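Local structure of acyl-coenzyme A oxidase (Caenorhabditis elegans, 5K3J) at residues F174-P179 against H214-Q219. The protein catalyses the FAD-dependent desaturation of ascaroside-CoA side chains, the first step of peroxisomal beta-oxidation in the making of pheromones with shortened side chains. Sequence-based numbering, arbitrary orientation.
Sequences FVLHTP and HFFMVQ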
ATOM      1  N   PHE A 174      -6.419 -34.290  27.566  1.00 39.17           N
ATOM      2  CA  PHE A 174      -5.265 -33.690  26.919  1.00 35.16           C
ATOM      3  C   PHE A 174      -4.761 -32.541  27.771  1.00 33.30           C
ATOM      4  O   PHE A 174      -5.534 -31.675  28.172  1.00 31.41           O
ATOM      5  CB  PHE A 174      -5.609 -33.193  25.520  1.00 35.85           C
ATOM      6  CG  PHE A 174      -5.796 -34.288  24.516  1.00 33.40           C
ATOM      7  CD1 PHE A 174      -4.706 -34.861  23.885  1.00 32.26           C
ATOM      8  CD2 PHE A 174      -7.062 -34.741  24.200  1.00 32.47           C
ATOM      9  CE1 PHE A 174      -4.878 -35.868  22.961  1.00 31.37           C
ATOM     10  CE2 PHE A 174      -7.239 -35.747  23.278  1.00 30.56           C
ATOM     11  CZ  PHE A 174      -6.148 -36.312  22.657  1.00 30.94           C
ATOM     12  N   VAL A 175      -3.469 -32.537  28.062  1.00 23.59           N
ATOM     13  CA  VAL A 175      -2.864 -31.392  28.723  1.00 21.03           C
ATOM     14  C   VAL A 175      -2.303 -30.460  27.646  1.00 19.91           C
ATOM     15  O   VAL A 175      -1.404 -30.835  26.891  1.00 19.94           O
ATOM     16  CB  VAL A 175      -1.761 -31.819  29.706  1.00 22.72           C
ATOM     17  CG1 VAL A 175      -1.113 -30.611  30.341  1.00 22.09           C
ATOM     18  CG2 VAL A 175      -2.343 -32.734  30.785  1.00 25.36           C
ATOM     19  N   LEU A 176      -2.856 -29.256  27.562  1.00 33.41           N
ATOM     20  CA  LEU A 176      -2.458 -28.288  26.545  1.00 34.71           C
ATOM     21  C   LEU A 176      -1.547 -27.247  27.169  1.00 29.92           C
ATOM     22  O   LEU A 176      -1.943 -26.574  28.117  1.00 29.20           O
ATOM     23  CB  LEU A 176      -3.687 -27.617  25.923  1.00 37.53           C
ATOM     24  CG  LEU A 176      -4.417 -28.293  24.759  1.00 39.27           C
ATOM     25  CD1 LEU A 176      -4.499 -29.793  24.949  1.00 39.87           C
ATOM     26  CD2 LEU A 176      -5.805 -27.702  24.653  1.00 41.70           C
ATOM     27  N   HIS A 177      -0.329 -27.111  26.649  1.00 22.81           N
ATOM     28  CA  HIS A 177       0.631 -26.200  27.267  1.00 24.52           C
ATOM     29  C   HIS A 177       1.292 -25.209  26.313  1.00 23.93           C
ATOM     30  O   HIS A 177       1.667 -25.550  25.189  1.00 24.24           O
ATOM     31  CB  HIS A 177       1.721 -26.996  27.988  1.00 25.75           C
ATOM     32  CG  HIS A 177       2.490 -26.181  28.974  1.00 25.91           C
ATOM     33  ND1 HIS A 177       1.871 -25.437  29.955  1.00 26.29           N
ATOM     34  CD2 HIS A 177       3.817 -25.968  29.117  1.00 27.20           C
ATOM     35  CE1 HIS A 177       2.787 -24.809  30.668  1.00 26.09           C
ATOM     36  NE2 HIS A 177       3.977 -25.114  30.180  1.00 27.49           N
ATOM     37  N   THR A 178       1.422 -23.975  26.792  1.00 32.55           N
ATOM     38  CA  THR A 178       2.235 -22.959  26.148  1.00 33.71           C
ATOM     39  C   THR A 178       3.539 -22.804  26.939  1.00 34.32           C
ATOM     40  O   THR A 178       3.584 -22.071  27.929  1.00 33.93           O
ATOM     41  CB  THR A 178       1.495 -21.613  26.074  1.00 32.57           C
ATOM     42  OG1 THR A 178       0.224 -21.797  25.438  1.00 34.69           O
ATOM     43  CG2 THR A 178       2.308 -20.605  25.294  1.00 33.74           C
ATOM     44  N   PRO A 179       4.597 -23.513  26.516  1.00 24.42           N
ATOM     45  CA  PRO A 179       5.864 -23.536  27.257  1.00 26.36           C
ATOM     46  C   PRO A 179       6.629 -22.225  27.188  1.00 27.32           C
ATOM     47  O   PRO A 179       7.115 -21.754  28.214  1.00 26.73           O
ATOM     48  CB  PRO A 179       6.650 -24.647  26.567  1.00 24.68           C
ATOM     49  CG  PRO A 179       6.115 -24.673  25.184  1.00 24.44           C
ATOM     50  CD  PRO A 179       4.648 -24.366  25.318  1.00 24.33           C
ATOM     51  N   HIS A 214      -2.934 -30.854  15.570  1.00 30.66           N
ATOM     52  CA  HIS A 214      -4.328 -31.295  15.577  1.00 28.88           C
ATOM     53  C   HIS A 214      -5.247 -30.216  16.150  1.00 29.19           C
ATOM     54  O   HIS A 214      -4.773 -29.197  16.643  1.00 30.77           O
ATOM     55  CB  HIS A 214      -4.473 -32.590  16.376  1.00 33.09           C
ATOM     56  CG  HIS A 214      -3.951 -33.801  15.668  1.00 35.53           C
ATOM     57  ND1 HIS A 214      -2.626 -33.944  15.315  1.00 36.48           N
ATOM     58  CD2 HIS A 214      -4.577 -34.924  15.243  1.00 34.99           C
ATOM     59  CE1 HIS A 214      -2.459 -35.102  14.701  1.00 33.93           C
ATOM     60  NE2 HIS A 214      -3.627 -35.717  14.647  1.00 35.26           N
ATOM     61  N   PHE A 215      -6.557 -30.441  16.086  1.00 34.97           N
ATOM     62  CA  PHE A 215      -7.522 -29.448  16.555  1.00 34.21           C
ATOM     63  C   PHE A 215      -8.141 -29.831  17.897  1.00 32.06           C
ATOM     64  O   PHE A 215      -8.641 -30.939  18.069  1.00 31.34           O
ATOM     65  CB  PHE A 215      -8.620 -29.240  15.513  1.00 32.81           C
ATOM     66  CG  PHE A 215      -8.158 -28.509  14.292  1.00 32.43           C
ATOM     67  CD1 PHE A 215      -8.118 -27.124  14.269  1.00 31.91           C
ATOM     68  CD2 PHE A 215      -7.761 -29.207  13.165  1.00 32.93           C
ATOM     69  CE1 PHE A 215      -7.690 -26.452  13.141  1.00 31.83           C
ATOM     70  CE2 PHE A 215      -7.333 -28.544  12.039  1.00 32.30           C
ATOM     71  CZ  PHE A 215      -7.297 -27.158  12.028  1.00 30.50           C
ATOM     72  N   PHE A 216      -8.100 -28.899  18.843  1.00 21.87           N
ATOM     73  CA  PHE A 216      -8.672 -29.114  20.166  1.00 21.33           C
ATOM     74  C   PHE A 216      -9.614 -27.972  20.525  1.00 21.40           C
ATOM     75  O   PHE A 216      -9.216 -26.807  20.540  1.00 21.65           O
ATOM     76  CB  PHE A 216      -7.575 -29.240  21.232  1.00 22.57           C
ATOM     77  CG  PHE A 216      -6.580 -30.319  20.952  1.00 20.89           C
ATOM     78  CD1 PHE A 216      -5.536 -30.095  20.075  1.00 22.75           C
ATOM     79  CD2 PHE A 216      -6.679 -31.550  21.576  1.00 20.04           C
ATOM     80  CE1 PHE A 216      -4.623 -31.077  19.814  1.00 24.12           C
ATOM     81  CE2 PHE A 216      -5.762 -32.538  21.319  1.00 20.19           C
ATOM     82  CZ  PHE A 216      -4.736 -32.305  20.434  1.00 21.72           C
ATOM     83  N   MET A 217     -10.866 -28.312  20.805  1.00 24.48           N
ATOM     84  CA  MET A 217     -11.813 -27.341  21.328  1.00 26.86           C
ATOM     85  C   MET A 217     -11.412 -26.935  22.735  1.00 24.44           C
ATOM     86  O   MET A 217     -11.204 -27.784  23.597  1.00 25.56           O
ATOM     87  CB  MET A 217     -13.234 -27.909  21.326  1.00 28.86           C
ATOM     88  CG  MET A 217     -14.273 -26.973  21.912  1.00 29.94           C
ATOM     89  SD  MET A 217     -14.447 -25.444  20.973  1.00 28.61           S
ATOM     90  CE  MET A 217     -15.118 -26.076  19.440  1.00 30.11           C
ATOM     91  N   VAL A 218     -11.289 -25.632  22.957  1.00 32.16           N
ATOM     92  CA  VAL A 218     -10.953 -25.124  24.273  1.00 30.56           C
ATOM     93  C   VAL A 218     -11.918 -24.026  24.681  1.00 27.88           C
ATOM     94  O   VAL A 218     -12.086 -23.049  23.953  1.00 33.20           O
ATOM     95  CB  VAL A 218      -9.514 -24.577  24.312  1.00 31.38           C
ATOM     96  CG1 VAL A 218      -9.132 -24.170  25.734  1.00 31.56           C
ATOM     97  CG2 VAL A 218      -8.548 -25.602  23.760  1.00 31.87           C
ATOM     98  N   GLN A 219     -12.563 -24.193  25.832  1.00 21.57           N
ATOM     99  CA  GLN A 219     -13.315 -23.095  26.425  1.00 23.09           C
ATOM    100  C   GLN A 219     -12.325 -22.174  27.121  1.00 25.75           C
ATOM    101  O   GLN A 219     -11.483 -22.635  27.889  1.00 28.51           O
ATOM    102  CB  GLN A 219     -14.376 -23.592  27.411  1.00 23.27           C
ATOM    103  CG  GLN A 219     -15.168 -22.455  28.052  1.00 23.90           C
ATOM    104  CD  GLN A 219     -16.282 -22.936  28.963  1.00 25.47           C
ATOM    105  OE1 GLN A 219     -16.353 -24.116  29.304  1.00 25.15           O
ATOM    106  NE2 GLN A 219     -17.160 -22.019  29.360  1.00 26.37           N
TER
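Phe174 and Phe216 meet in a T-shaped (edge-to-face) stack, ring centroids 4.9 Å apart and planes at 69°. The edge of Phe216 is presented to the face of Phe174, its CE2 lying 3.5 Å from the plane and over the centre of that ring, so that a weakly positive C-H faces the pi cloud. CG of Phe174 stands anti to the carbonyl carbon (chi1 -73°), as does that of Phe216, which sends the rings into the space between the strands. An alanine in place of Phe174 would probably leave the Phe216 edge without its aromatic face and open a gap beside Leu204 and Val258.

The remaining contacts are apolar. Leu176 CD2 reaches Val218 CG2 at 3.6 Å, and the same methyl lies 4.1 Å from Phe216 CB, while CD1 of Leu176 lies obliquely to the Phe216 ring. Branched Leu176 and Val218 suit this buried place, where no hydrogen bond links the two segments.

The strands run nearly at right angles (88°), their axes 10.2 Å apart, with Phe174, Leu176, Phe216 and Val218, at alternate positions, pointing toward the opposing strand. Leu176 and Phe216 both also touch Ala165 of strand 164-168. Such near-orthogonal packing is consistent with the beta domain between the helical domains of the acyl-CoA oxidase and dehydrogenase fold.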